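Local coordinates for agrin (Gallus gallus, PDB 1PZ7), which probably directs acetylcholine receptor clustering at the neuromuscular junction, with its function modulated by alternative splicing and calcium binding, at residues 21-25 / 150-156; 44-50 / 142-146; 67-73 / 157-161; 75-79 / 90-94; 118-122 / 136-142. All blocks are in the same frame, centred on the assembly; numbering follows the deposited sequence.

Contact 1: 21-25 / 150-156; sequences TYMEY and LWLGGME
This contact is an antiparallel strand pair at one edge of a sheet in the laminin G beta sandwich. Strand 23-26 is an edge strand and lies beside strand 149-152. Segments 23-25 and 150-152 are extended, with axes 4.7 Å apart at 154°.

Four backbone hydrogen bonds set the register. Met-23 pairs with Leu-152: Met-23 N to Leu-152 O is 3.0 Å and Leu-152 N to Met-23 O is 2.8 Å. Tyr-25 pairs with Leu-150: Tyr-25 N to Leu-150 O is 2.7 Å and Leu-150 N to Tyr-25 O is 3.0 Å. Glu-24 and Trp-151 form the non-hydrogen-bonded pair between them, CA to CA 4.6 Å. A CA-H...O contact joins Tyr-22 CA to Leu-152 O at 3.1 Å.

Met-23, Tyr-25, Leu-150 and Leu-152 share the face turned to the other sheet, where Leu-152 meets Ile-176 and Leu-150 meets Val-181. Tyr-25 CE1 lies 4.0 Å from Leu-152 CB.

Past the strand the chain turns through Gly-153 (phi 81°) and the very extended Gly-154. A CB on either would crowd segment 21-25. The Tyr-22 ring (chi1 p) sits obliquely beside the Trp-151 indole.

On the opposite face of the sheet, that of Glu-24, Trp-151 (chi1 m) receives a CH-pi contact: Glu-24 CB stands 3.4 Å from the centroid of its six-membered ring.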
# COMPACT_ATOMS: atom_id res chain seq x y z
N THR A 21 -0.97 13.88 4.63
CA THR A 21 -1.50 12.88 5.54
C THR A 21 -0.89 11.53 5.28
O THR A 21 -0.93 11.02 4.17
CB THR A 21 -3.01 12.71 5.32
OG1 THR A 21 -3.66 13.99 5.31
CG2 THR A 21 -3.65 11.95 6.49
N TYR A 22 -0.34 10.92 6.31
CA TYR A 22 0.10 9.55 6.18
C TYR A 22 0.05 8.91 7.55
O TYR A 22 0.40 9.53 8.56
CB TYR A 22 1.47 9.45 5.52
CG TYR A 22 2.59 10.06 6.31
CD1 TYR A 22 2.76 11.43 6.39
CD2 TYR A 22 3.49 9.25 6.97
CE1 TYR A 22 3.79 11.98 7.12
CE2 TYR A 22 4.53 9.79 7.70
CZ TYR A 22 4.68 11.15 7.77
OH TYR A 22 5.73 11.66 8.51
N MET A 23 -0.44 7.68 7.59
CA MET A 23 -0.59 6.95 8.83
C MET A 23 0.34 5.79 8.88
O MET A 23 0.50 5.08 7.90
CB MET A 23 -1.99 6.38 8.98
CG MET A 23 -3.01 7.37 9.39
SD MET A 23 -3.43 8.28 7.96
CE MET A 23 -5.16 8.20 8.08
N GLU A 24 0.91 5.59 10.06
CA GLU A 24 1.80 4.48 10.29
C GLU A 24 1.05 3.42 11.08
O GLU A 24 0.34 3.73 12.03
CB GLU A 24 3.00 4.93 11.10
CG GLU A 24 4.00 3.82 11.37
CD GLU A 24 5.08 4.25 12.33
OE1 GLU A 24 6.03 3.46 12.53
OE2 GLU A 24 4.97 5.36 12.90
N TYR A 25 1.22 2.16 10.67
CA TYR A 25 0.63 1.04 11.37
C TYR A 25 1.70 -0.03 11.54
O TYR A 25 2.76 0.05 10.93
CB TYR A 25 -0.55 0.47 10.56
CG TYR A 25 -1.61 1.49 10.25
CD1 TYR A 25 -1.53 2.29 9.12
CD2 TYR A 25 -2.70 1.68 11.10
CE1 TYR A 25 -2.50 3.23 8.84
CE2 TYR A 25 -3.67 2.62 10.82
CZ TYR A 25 -3.57 3.39 9.69
OH TYR A 25 -4.54 4.33 9.43
N LEU A 150 3.93 -0.35 8.21
CA LEU A 150 3.03 -0.10 7.10
C LEU A 150 2.62 1.37 7.12
O LEU A 150 2.24 1.90 8.16
CB LEU A 150 1.80 -0.99 7.21
CG LEU A 150 0.65 -0.71 6.24
CD1 LEU A 150 1.07 -1.04 4.84
CD2 LEU A 150 -0.58 -1.52 6.64
N TRP A 151 2.72 2.03 5.97
CA TRP A 151 2.33 3.43 5.86
C TRP A 151 1.22 3.57 4.84
O TRP A 151 1.25 2.94 3.79
CB TRP A 151 3.53 4.30 5.46
CG TRP A 151 4.59 4.39 6.52
CD1 TRP A 151 5.68 3.59 6.66
CD2 TRP A 151 4.66 5.35 7.58
NE1 TRP A 151 6.42 3.98 7.74
CE2 TRP A 151 5.82 5.07 8.32
CE3 TRP A 151 3.86 6.42 7.98
CZ2 TRP A 151 6.20 5.81 9.44
CZ3 TRP A 151 4.24 7.16 9.09
CH2 TRP A 151 5.40 6.85 9.80
N LEU A 152 0.24 4.41 5.15
CA LEU A 152 -0.88 4.64 4.26
C LEU A 152 -0.95 6.11 3.87
O LEU A 152 -0.80 6.98 4.72
CB LEU A 152 -2.17 4.23 4.98
CG LEU A 152 -3.47 4.10 4.20
CD1 LEU A 152 -3.39 2.99 3.17
CD2 LEU A 152 -4.60 3.85 5.17
N GLY A 153 -1.15 6.37 2.58
CA GLY A 153 -1.30 7.72 2.06
C GLY A 153 -0.01 8.49 1.83
O GLY A 153 -0.02 9.60 1.31
N GLY A 154 1.10 7.90 2.23
CA GLY A 154 2.37 8.59 2.16
C GLY A 154 3.39 7.82 2.96
O GLY A 154 3.11 6.72 3.43
N MET A 155 4.55 8.43 3.14
CA MET A 155 5.67 7.77 3.75
C MET A 155 6.51 8.74 4.55
O MET A 155 6.65 9.90 4.16
CB MET A 155 6.53 7.20 2.63
CG MET A 155 7.43 6.10 3.00
SD MET A 155 7.54 5.10 1.55
CE MET A 155 8.60 6.07 0.50
N GLU A 156 7.09 8.27 5.65
CA GLU A 156 7.95 9.12 6.45
C GLU A 156 9.28 9.32 5.72
O GLU A 156 9.69 10.45 5.46
CB GLU A 156 8.23 8.49 7.81
CG GLU A 156 9.27 9.25 8.62
CD GLU A 156 9.65 8.54 9.90
OE1 GLU A 156 8.82 8.49 10.83
OE2 GLU A 156 10.80 8.04 9.98

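Contact 2: 44-50 / 142-146. With CA (calcium ion), chain C.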
# COMPACT_ATOMS: atom_id res chain seq x y z
N GLU A 44 13.36 -9.02 12.82
CA GLU A 44 12.66 -8.84 11.55
C GLU A 44 11.68 -9.99 11.28
O GLU A 44 11.54 -10.90 12.10
CB GLU A 44 13.75 -8.76 10.46
CG GLU A 44 13.31 -8.46 9.05
CD GLU A 44 14.49 -8.31 8.11
OE1 GLU A 44 15.29 -9.27 8.01
OE2 GLU A 44 14.62 -7.24 7.46
N LYS A 45 10.99 -9.92 10.14
CA LYS A 45 10.06 -10.95 9.70
C LYS A 45 10.41 -11.32 8.27
O LYS A 45 10.81 -10.45 7.50
CB LYS A 45 8.62 -10.41 9.73
CG LYS A 45 8.13 -9.96 11.09
CD LYS A 45 7.86 -11.14 12.01
CE LYS A 45 6.61 -11.91 11.61
NZ LYS A 45 6.80 -12.77 10.41
N ALA A 46 10.26 -12.59 7.91
CA ALA A 46 10.50 -13.04 6.54
C ALA A 46 9.18 -13.52 5.96
O ALA A 46 8.86 -14.71 6.01
CB ALA A 46 11.54 -14.15 6.51
N LEU A 47 8.40 -12.58 5.43
CA LEU A 47 7.05 -12.88 4.97
C LEU A 47 6.96 -13.58 3.63
O LEU A 47 7.49 -13.11 2.62
CB LEU A 47 6.22 -11.59 4.90
CG LEU A 47 6.06 -10.83 6.21
CD1 LEU A 47 5.21 -9.60 5.98
CD2 LEU A 47 5.42 -11.73 7.26
N GLN A 48 6.26 -14.71 3.63
CA GLN A 48 6.03 -15.49 2.43
C GLN A 48 5.02 -14.80 1.52
O GLN A 48 5.07 -14.96 0.31
CB GLN A 48 5.49 -16.87 2.81
CG GLN A 48 6.45 -17.69 3.63
CD GLN A 48 7.66 -18.13 2.84
OE1 GLN A 48 8.75 -18.29 3.39
NE2 GLN A 48 7.48 -18.31 1.54
N SER A 49 4.11 -14.04 2.12
CA SER A 49 3.04 -13.41 1.37
C SER A 49 2.62 -12.05 1.92
O SER A 49 3.01 -11.66 3.03
CB SER A 49 1.81 -14.31 1.35
OG SER A 49 1.28 -14.44 2.65
N ASN A 50 1.84 -11.34 1.11
CA ASN A 50 1.21 -10.09 1.50
C ASN A 50 -0.15 -10.06 0.85
O ASN A 50 -0.29 -10.47 -0.30
CB ASN A 50 1.99 -8.87 1.01
CG ASN A 50 3.33 -8.70 1.68
OD1 ASN A 50 3.42 -8.16 2.79
ND2 ASN A 50 4.38 -9.12 1.01
N THR A 142 12.22 -14.75 -2.30
CA THR A 142 10.79 -15.04 -2.28
C THR A 142 10.11 -14.46 -1.06
O THR A 142 8.89 -14.52 -0.95
CB THR A 142 10.54 -16.56 -2.24
OG1 THR A 142 10.97 -17.09 -0.98
CG2 THR A 142 11.37 -17.28 -3.27
N GLN A 143 10.90 -13.93 -0.13
CA GLN A 143 10.38 -13.45 1.13
C GLN A 143 10.61 -11.96 1.29
O GLN A 143 11.64 -11.43 0.88
CB GLN A 143 11.04 -14.21 2.28
CG GLN A 143 10.73 -15.71 2.26
CD GLN A 143 11.80 -16.56 2.92
OE1 GLN A 143 12.76 -16.04 3.49
NE2 GLN A 143 11.64 -17.87 2.85
N LEU A 144 9.63 -11.28 1.88
CA LEU A 144 9.74 -9.86 2.15
C LEU A 144 10.21 -9.70 3.58
O LEU A 144 9.48 -10.01 4.52
CB LEU A 144 8.41 -9.16 1.92
CG LEU A 144 8.54 -7.67 1.62
CD1 LEU A 144 7.29 -7.15 0.92
CD2 LEU A 144 8.84 -6.87 2.87
N ASP A 145 11.46 -9.27 3.73
CA ASP A 145 12.05 -9.08 5.04
C ASP A 145 11.68 -7.71 5.57
O ASP A 145 12.07 -6.69 5.01
CB ASP A 145 13.56 -9.24 4.96
CG ASP A 145 13.96 -10.58 4.41
OD1 ASP A 145 13.57 -11.61 5.01
OD2 ASP A 145 14.63 -10.71 3.37
N THR A 146 10.91 -7.69 6.65
CA THR A 146 10.38 -6.44 7.18
C THR A 146 10.18 -6.48 8.69
O THR A 146 10.13 -7.55 9.30
CB THR A 146 9.03 -6.12 6.50
OG1 THR A 146 8.48 -4.92 7.07
CG2 THR A 146 7.99 -7.19 6.79
CA CA C . 13.81 -10.61 1.06
O HOH W 1 13.81 -11.74 7.65
O HOH W 2 9.75 -18.90 0.58
O HOH W 3 16.14 -9.06 1.04
O HOH W 4 14.93 -12.73 1.01
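Glu-44 reaches along the partner strand: its OE1 and Asp-145 OD1 both accept from water 1, at 2.9 and 2.7 Å, which bridges the two acids. Lys-45 pairs with Thr-146: Lys-45 N to Thr-146 O is 2.7 Å and Thr-146 N to Lys-45 O 2.9 Å. Ala-46 stands opposite Asp-145 in a non-hydrogen-bonded pair, its CB 3.6 Å from Asp-145 OD1. Leu-47 repeats the hydrogen-bonded pattern with Leu-144: Leu-47 N to Leu-144 O and Leu-144 N to Leu-47 O are both 2.9 Å. Leu-47 CD1 packs on Thr-146 CG2 at 3.8 Å. At Gln-48 the strand breaks. Gln-48 OE1 takes a weak hydrogen bond from Gln-143 NE2 (3.0 Å), and water 2 links Gln-48 NE2, Gln-143 NE2 and Thr-142 OG1. Asn-50 runs beside Arg-118. Strand 144-146 and the residue before it carry two calcium ligands, Gln-143 O (2.3 Å) and Asp-145 OD2 (2.5 Å). With Asp-76, Leu-93 and waters 3 and 4 they form the calcium site at the rim of the laminin G sandwich.

Contact 3: 67-73 / 157-161; sequences WSGKGLE and RLSVA
Two loops meet here on the laminin G domain, with no hydrogen bond between them. Segment 67-73 runs from strand into loop and turns at Gly-71 (phi 83°, psi 16°). Segment 157-161 is irregular. The nearest CA pairs are Gly-71 with Arg-157 at 6.2 Å and Glu-73 with Val-160 at 5.3 Å.

Arg-157 (chi1 m, then t, t) stretches its side chain over Gly-71. Its CD is 3.1 Å from Gly-71 O. The guanidinium lies with one face over the Lys-70 carbonyl, Arg-157 NH2 2.8 Å from Lys-70 O, at an angle too poor for a hydrogen bond. Leu-72 CD2 is 3.2 Å from Arg-157 NH2. A CB on Gly-71 would crowd Arg-157 CD, and the backbone angles by themselves call for glycine. Ser-159 OG comes to 4.0 Å from Glu-73 OE2, and Ser-159 O accepts from Ala-161 N at 2.8 Å. Between them Val-160 (chi1 t) centres an inverse gamma turn. Its CG2 sits 3.3 Å from Gly-71 O and 3.6 Å from Glu-73 N. Its CG1 meets Trp-67 CZ2 at 4.0 Å.

Trp-67 also stacks on Tyr-77 of strand 77-83 and touches Met-155. The 157-161 loop thus lies against the end of strand 63-68, which runs between strands 149-152 and 77-83.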
# COMPACT_ATOMS: atom_id res chain seq x y z
N TRP A 67 2.71 1.68 1.59
CA TRP A 67 4.09 1.20 1.56
C TRP A 67 4.28 0.28 2.74
O TRP A 67 4.09 0.68 3.88
CB TRP A 67 5.10 2.35 1.63
CG TRP A 67 6.54 1.91 1.49
CD1 TRP A 67 7.31 1.27 2.43
CD2 TRP A 67 7.37 2.07 0.34
NE1 TRP A 67 8.57 1.03 1.92
CE2 TRP A 67 8.63 1.51 0.64
CE3 TRP A 67 7.18 2.63 -0.93
CZ2 TRP A 67 9.68 1.50 -0.27
CZ3 TRP A 67 8.23 2.62 -1.83
CH2 TRP A 67 9.46 2.06 -1.49
N SER A 68 4.62 -0.97 2.47
CA SER A 68 4.88 -1.95 3.51
C SER A 68 6.35 -2.32 3.46
O SER A 68 6.84 -2.82 2.44
CB SER A 68 4.00 -3.19 3.32
OG SER A 68 4.32 -4.19 4.27
N GLY A 69 7.07 -2.06 4.54
CA GLY A 69 8.49 -2.37 4.61
C GLY A 69 9.15 -1.49 5.65
O GLY A 69 8.55 -0.53 6.12
N LYS A 70 10.39 -1.82 6.00
CA LYS A 70 11.13 -1.09 7.03
C LYS A 70 11.42 0.37 6.65
O LYS A 70 11.59 1.21 7.53
CB LYS A 70 12.43 -1.82 7.37
CG LYS A 70 13.16 -1.27 8.58
CD LYS A 70 14.12 -2.31 9.14
CE LYS A 70 14.86 -1.80 10.36
NZ LYS A 70 15.72 -2.85 10.96
N GLY A 71 11.49 0.66 5.36
CA GLY A 71 11.69 2.03 4.92
C GLY A 71 13.12 2.53 4.90
O GLY A 71 13.37 3.73 4.85
N LEU A 72 14.08 1.61 4.96
CA LEU A 72 15.48 1.99 4.84
C LEU A 72 15.90 1.80 3.39
O LEU A 72 15.24 1.09 2.64
CB LEU A 72 16.35 1.16 5.78
CG LEU A 72 16.01 1.34 7.26
CD1 LEU A 72 16.82 0.37 8.10
CD2 LEU A 72 16.27 2.78 7.69
N GLU A 73 16.98 2.46 2.98
CA GLU A 73 17.43 2.36 1.59
C GLU A 73 17.66 0.92 1.13
O GLU A 73 17.37 0.58 -0.01
CB GLU A 73 18.70 3.19 1.37
CG GLU A 73 18.41 4.67 1.26
CD GLU A 73 19.64 5.50 0.99
OE1 GLU A 73 20.57 5.02 0.30
OE2 GLU A 73 19.69 6.65 1.47
N ARG A 157 9.91 8.21 5.37
CA ARG A 157 11.22 8.22 4.72
C ARG A 157 11.07 8.18 3.20
O ARG A 157 10.95 7.11 2.61
CB ARG A 157 12.02 7.02 5.22
CG ARG A 157 11.94 6.83 6.74
CD ARG A 157 12.49 5.50 7.23
NE ARG A 157 12.01 5.15 8.56
CZ ARG A 157 12.39 4.06 9.22
NH1 ARG A 157 11.90 3.81 10.43
NH2 ARG A 157 13.25 3.21 8.68
N LEU A 158 11.10 9.36 2.58
CA LEU A 158 10.91 9.49 1.14
C LEU A 158 12.16 9.22 0.31
O LEU A 158 12.05 8.86 -0.86
CB LEU A 158 10.40 10.90 0.82
CG LEU A 158 9.07 11.28 1.47
CD1 LEU A 158 8.79 12.76 1.26
CD2 LEU A 158 7.93 10.43 0.93
N SER A 159 13.34 9.39 0.91
CA SER A 159 14.59 9.17 0.19
C SER A 159 14.56 7.81 -0.49
O SER A 159 15.15 7.63 -1.56
CB SER A 159 15.79 9.23 1.14
OG SER A 159 15.94 8.01 1.85
N VAL A 160 13.88 6.87 0.14
CA VAL A 160 13.69 5.54 -0.41
C VAL A 160 12.55 5.63 -1.42
O VAL A 160 11.52 4.96 -1.30
CB VAL A 160 13.34 4.51 0.67
CG1 VAL A 160 13.35 3.13 0.08
CG2 VAL A 160 14.31 4.60 1.83
N ALA A 161 12.74 6.50 -2.40
CA ALA A 161 11.79 6.74 -3.47
C ALA A 161 12.50 7.52 -4.58
O ALA A 161 11.91 7.82 -5.61
CB ALA A 161 10.58 7.51 -2.97

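Contact 4: 75-79 / 90-94; sequences SDYIA and MYDLG. With CA (calcium ion), chain C.
The calcium site of this laminin G domain takes two ligands from the open end of the beta hairpin of strands 77-83 and 86-92. The antiparallel strand axes lie 4.7 Å apart at 178°.

Tyr-77 and Asp-92 form a hydrogen-bonded pair: Tyr-77 N to Asp-92 O 3.2 Å, Asp-92 N to Tyr-77 O 3.1 Å. Ala-79 and Met-90 form the next: Ala-79 N to Met-90 O 2.9 Å, Met-90 N to Ala-79 O 3.0 Å. Between them Ile-78 faces Tyr-91, with CB to CB 3.8 Å. The Tyr-77 ring (chi1 p) folds over the backbone of Asp-92, and its CE1 meets Met-90 CG at 4.0 Å. Water 5 links Tyr-77 OH (2.8 Å) to Asp-92 OD1 (2.7 Å).

Beyond the strand, Asp-92 OD2 accepts from Gly-94 N at 2.9 Å, an Asx turn. Phi 118° suits Gly-94. Asp-76 (chi1 m) and Leu-93 converge: Asp-76 OD1 and Leu-93 O each bind calcium at 2.3 Å. Gln-143 O, Asp-145 OD2, water 4 and water 3, which also donates to Asp-76 OD2 (2.7 Å), complete the site.

Asp-76 OD1 and Leu-93 O lie 3.3 Å apart. Such oxygens repel, so their close approach is consistent with a bound cation between them.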
# COMPACT_ATOMS: atom_id res chain seq x y z
N SER A 75 16.12 -1.71 2.33
CA SER A 75 14.98 -2.54 2.67
C SER A 75 14.13 -3.08 1.54
O SER A 75 13.94 -2.43 0.51
CB SER A 75 14.05 -1.76 3.61
OG SER A 75 14.71 -1.41 4.81
N ASP A 76 13.60 -4.28 1.75
CA ASP A 76 12.60 -4.86 0.89
C ASP A 76 11.36 -4.00 1.03
O ASP A 76 11.21 -3.28 2.02
CB ASP A 76 12.21 -6.27 1.34
CG ASP A 76 13.30 -7.28 1.11
OD1 ASP A 76 13.09 -8.44 1.53
OD2 ASP A 76 14.37 -7.04 0.52
N TYR A 77 10.46 -4.08 0.07
CA TYR A 77 9.21 -3.34 0.16
C TYR A 77 8.18 -3.91 -0.79
O TYR A 77 8.51 -4.59 -1.75
CB TYR A 77 9.44 -1.87 -0.19
CG TYR A 77 10.01 -1.67 -1.58
CD1 TYR A 77 9.17 -1.50 -2.68
CD2 TYR A 77 11.37 -1.69 -1.79
CE1 TYR A 77 9.69 -1.35 -3.95
CE2 TYR A 77 11.90 -1.54 -3.06
CZ TYR A 77 11.05 -1.37 -4.13
OH TYR A 77 11.59 -1.22 -5.38
N ILE A 78 6.93 -3.63 -0.47
CA ILE A 78 5.82 -3.87 -1.39
C ILE A 78 4.97 -2.62 -1.23
O ILE A 78 4.70 -2.16 -0.12
CB ILE A 78 5.06 -5.19 -1.10
CG1 ILE A 78 3.96 -5.40 -2.14
CG2 ILE A 78 4.47 -5.21 0.29
CD1 ILE A 78 3.48 -6.84 -2.19
N ALA A 79 4.58 -2.03 -2.36
CA ALA A 79 3.85 -0.78 -2.32
C ALA A 79 2.79 -0.70 -3.40
O ALA A 79 2.92 -1.33 -4.45
CB ALA A 79 4.82 0.38 -2.47
N MET A 90 4.33 -2.68 -6.73
CA MET A 90 5.74 -2.86 -6.95
C MET A 90 6.32 -3.50 -5.71
O MET A 90 5.96 -3.14 -4.60
CB MET A 90 6.38 -1.49 -7.19
CG MET A 90 7.84 -1.49 -7.46
SD MET A 90 8.32 0.15 -8.04
CE MET A 90 9.76 -0.27 -8.95
N TYR A 91 7.19 -4.48 -5.89
CA TYR A 91 7.91 -5.06 -4.76
C TYR A 91 9.29 -5.52 -5.17
O TYR A 91 9.54 -5.90 -6.31
CB TYR A 91 7.13 -6.19 -4.07
CG TYR A 91 6.61 -7.30 -4.96
CD1 TYR A 91 7.37 -8.45 -5.21
CD2 TYR A 91 5.34 -7.23 -5.52
CE1 TYR A 91 6.88 -9.47 -6.01
CE2 TYR A 91 4.85 -8.24 -6.32
CZ TYR A 91 5.61 -9.36 -6.56
OH TYR A 91 5.08 -10.35 -7.36
N ASP A 92 10.20 -5.42 -4.21
CA ASP A 92 11.58 -5.88 -4.36
C ASP A 92 11.83 -6.69 -3.10
O ASP A 92 11.70 -6.17 -2.00
CB ASP A 92 12.55 -4.71 -4.46
CG ASP A 92 13.97 -5.14 -4.81
OD1 ASP A 92 14.78 -4.28 -5.23
OD2 ASP A 92 14.35 -6.32 -4.68
N LEU A 93 12.13 -7.97 -3.29
CA LEU A 93 12.34 -8.91 -2.19
C LEU A 93 13.83 -9.19 -1.99
O LEU A 93 14.20 -10.00 -1.14
CB LEU A 93 11.62 -10.22 -2.50
CG LEU A 93 10.15 -10.13 -2.90
CD1 LEU A 93 9.59 -11.51 -3.20
CD2 LEU A 93 9.33 -9.48 -1.80
N GLY A 94 14.67 -8.53 -2.78
CA GLY A 94 16.10 -8.74 -2.72
C GLY A 94 16.71 -9.26 -4.02
O GLY A 94 17.91 -9.54 -4.06
CA CA C . 13.81 -10.61 1.06
O HOH W 3 16.14 -9.06 1.04
O HOH W 5 14.34 -1.62 -5.38
O HOH W 4 14.93 -12.73 1.01

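Contact 5: 118-122 / 136-142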
# COMPACT_ATOMS: atom_id res chain seq x y z
N ARG A 118 0.60 -10.98 -2.96
CA ARG A 118 1.86 -11.57 -3.36
C ARG A 118 2.02 -12.87 -2.59
O ARG A 118 1.78 -12.90 -1.39
CB ARG A 118 3.03 -10.64 -3.05
CG ARG A 118 4.40 -11.24 -3.33
CD ARG A 118 5.56 -10.49 -2.71
NE ARG A 118 5.52 -10.57 -1.26
CZ ARG A 118 6.09 -11.52 -0.52
NH1 ARG A 118 6.77 -12.52 -1.07
NH2 ARG A 118 5.97 -11.48 0.80
N VAL A 119 2.39 -13.93 -3.30
CA VAL A 119 2.72 -15.21 -2.69
C VAL A 119 4.11 -15.53 -3.24
O VAL A 119 4.24 -15.81 -4.43
CB VAL A 119 1.72 -16.33 -3.05
CG1 VAL A 119 2.14 -17.65 -2.43
CG2 VAL A 119 0.30 -15.96 -2.60
N GLN A 120 5.12 -15.44 -2.39
CA GLN A 120 6.51 -15.62 -2.81
C GLN A 120 6.80 -14.62 -3.93
O GLN A 120 6.60 -13.43 -3.73
CB GLN A 120 6.78 -17.09 -3.16
CG GLN A 120 6.51 -17.99 -1.95
CD GLN A 120 7.11 -19.37 -2.03
OE1 GLN A 120 6.67 -20.28 -1.32
NE2 GLN A 120 8.12 -19.54 -2.87
N ARG A 121 7.24 -15.07 -5.11
CA ARG A 121 7.56 -14.12 -6.18
C ARG A 121 6.35 -13.69 -7.00
O ARG A 121 6.41 -12.69 -7.72
CB ARG A 121 8.59 -14.73 -7.12
CG ARG A 121 9.88 -15.16 -6.45
CD ARG A 121 10.78 -16.01 -7.33
NE ARG A 121 10.77 -15.51 -8.70
CZ ARG A 121 10.59 -16.25 -9.79
NH1 ARG A 121 10.41 -17.58 -9.72
NH2 ARG A 121 10.60 -15.66 -10.96
N GLU A 122 5.24 -14.42 -6.88
CA GLU A 122 4.06 -14.18 -7.70
C GLU A 122 3.15 -13.10 -7.15
O GLU A 122 2.75 -13.13 -5.98
CB GLU A 122 3.23 -15.46 -7.81
CG GLU A 122 3.90 -16.58 -8.57
CD GLU A 122 2.97 -17.76 -8.75
OE1 GLU A 122 2.40 -17.92 -9.85
OE2 GLU A 122 2.78 -18.52 -7.77
N SER A 136 5.74 -11.90 -11.84
CA SER A 136 6.63 -12.35 -10.78
C SER A 136 7.93 -11.57 -10.75
O SER A 136 8.45 -11.16 -11.79
CB SER A 136 6.94 -13.84 -10.95
OG SER A 136 5.76 -14.62 -10.82
N SER A 137 8.45 -11.36 -9.55
CA SER A 137 9.75 -10.73 -9.38
C SER A 137 10.80 -11.76 -9.80
O SER A 137 10.51 -12.95 -9.87
CB SER A 137 9.94 -10.26 -7.93
OG SER A 137 9.68 -11.32 -7.01
N PRO A 138 12.01 -11.31 -10.12
CA PRO A 138 13.05 -12.22 -10.61
C PRO A 138 13.38 -13.37 -9.68
O PRO A 138 13.28 -13.27 -8.46
CB PRO A 138 14.26 -11.30 -10.76
CG PRO A 138 13.67 -9.97 -11.01
CD PRO A 138 12.47 -9.91 -10.11
N LEU A 139 13.78 -14.48 -10.30
CA LEU A 139 14.16 -15.67 -9.58
C LEU A 139 15.21 -15.33 -8.54
O LEU A 139 16.15 -14.58 -8.81
CB LEU A 139 14.71 -16.71 -10.56
CG LEU A 139 15.07 -18.07 -9.97
CD1 LEU A 139 13.82 -18.83 -9.56
CD2 LEU A 139 15.89 -18.88 -10.96
N GLY A 140 15.03 -15.88 -7.35
CA GLY A 140 15.94 -15.67 -6.25
C GLY A 140 15.15 -15.52 -4.96
O GLY A 140 14.63 -16.50 -4.41
N ALA A 141 15.05 -14.29 -4.48
CA ALA A 141 14.34 -14.01 -3.23
C ALA A 141 12.83 -14.21 -3.36
O ALA A 141 12.24 -13.89 -4.39
CB ALA A 141 14.65 -12.58 -2.78
N THR A 142 12.22 -14.75 -2.30
CA THR A 142 10.79 -15.04 -2.28
C THR A 142 10.11 -14.46 -1.06
O THR A 142 8.89 -14.52 -0.95
CB THR A 142 10.54 -16.56 -2.24
OG1 THR A 142 10.97 -17.09 -0.98
CG2 THR A 142 11.37 -17.28 -3.27
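Arg-121 is the centre of this contact. Its NE and NH2 both donate to Ser-137 O, at 2.8 and 2.9 Å, so Ser-137 O accepts two hydrogen bonds from one guanidinium. The backbone adds a bond in the other direction, Ser-137 N to Arg-121 O at 3.0 Å. Arg-118, on the strand before the turn, adds two more bonds. Its NH1 donates to Gln-120 O at 2.8 Å and, weakly, to Thr-142 O at 2.9 Å. Thr-142 O also receives a CA-H...O contact from Gln-120 CA, at 3.2 Å.

These bonds rest on a type II' beta turn from Val-119 to Glu-122. It is closed by Val-119 N to Glu-122 O (2.8 Å) and Glu-122 N to Val-119 O (3.0 Å), as in a tight two-residue hairpin. Gln-120 has the positive phi (57°) of its first corner. At the end of the turn, Glu-122 and Ser-136 make a non-hydrogen-bonded pair, CA to CA 4.4 Å.

The 136-142 loop curls round the Arg-121 side chain. Arg-121 CG lies 3.4 Å from Ala-141 O and 4.1 Å from Thr-142 CG2, and Arg-121 NH1 is 3.6 Å from Leu-139 CD1.

The turn joins strands 112-119 and 122-127. The loop it holds runs from strand 133-136 to strand 144-146, past Tyr-91 and Leu-93 of the neighbouring hairpin and close to the calcium ion.

How the contacts relate
From the N terminus, residues 21-25 open contact 1, 44-50 open contact 2 and 67-73 open contact 3. Contact 4 opens and closes within one hairpin; contact 5 follows in series, closing the loop that holds strands 122-127 and 133-136. Both nest inside the three longer loops. Contact 2 closes next, sharing Thr-142 with contact 5, and is nested within contact 1. Contact 1 closes at 150-156, and contact 3, which closes last at 157-161, crosses contacts 1 and 2. Contacts 1, 3 and 4 reach the six-stranded sheet; contacts 2 and 5 reach the other. Contacts 2 and 4 join the sheets at the calcium ion, and Asp-145 N probably hydrogen-bonds Asp-76 OD1 at 2.9 Å.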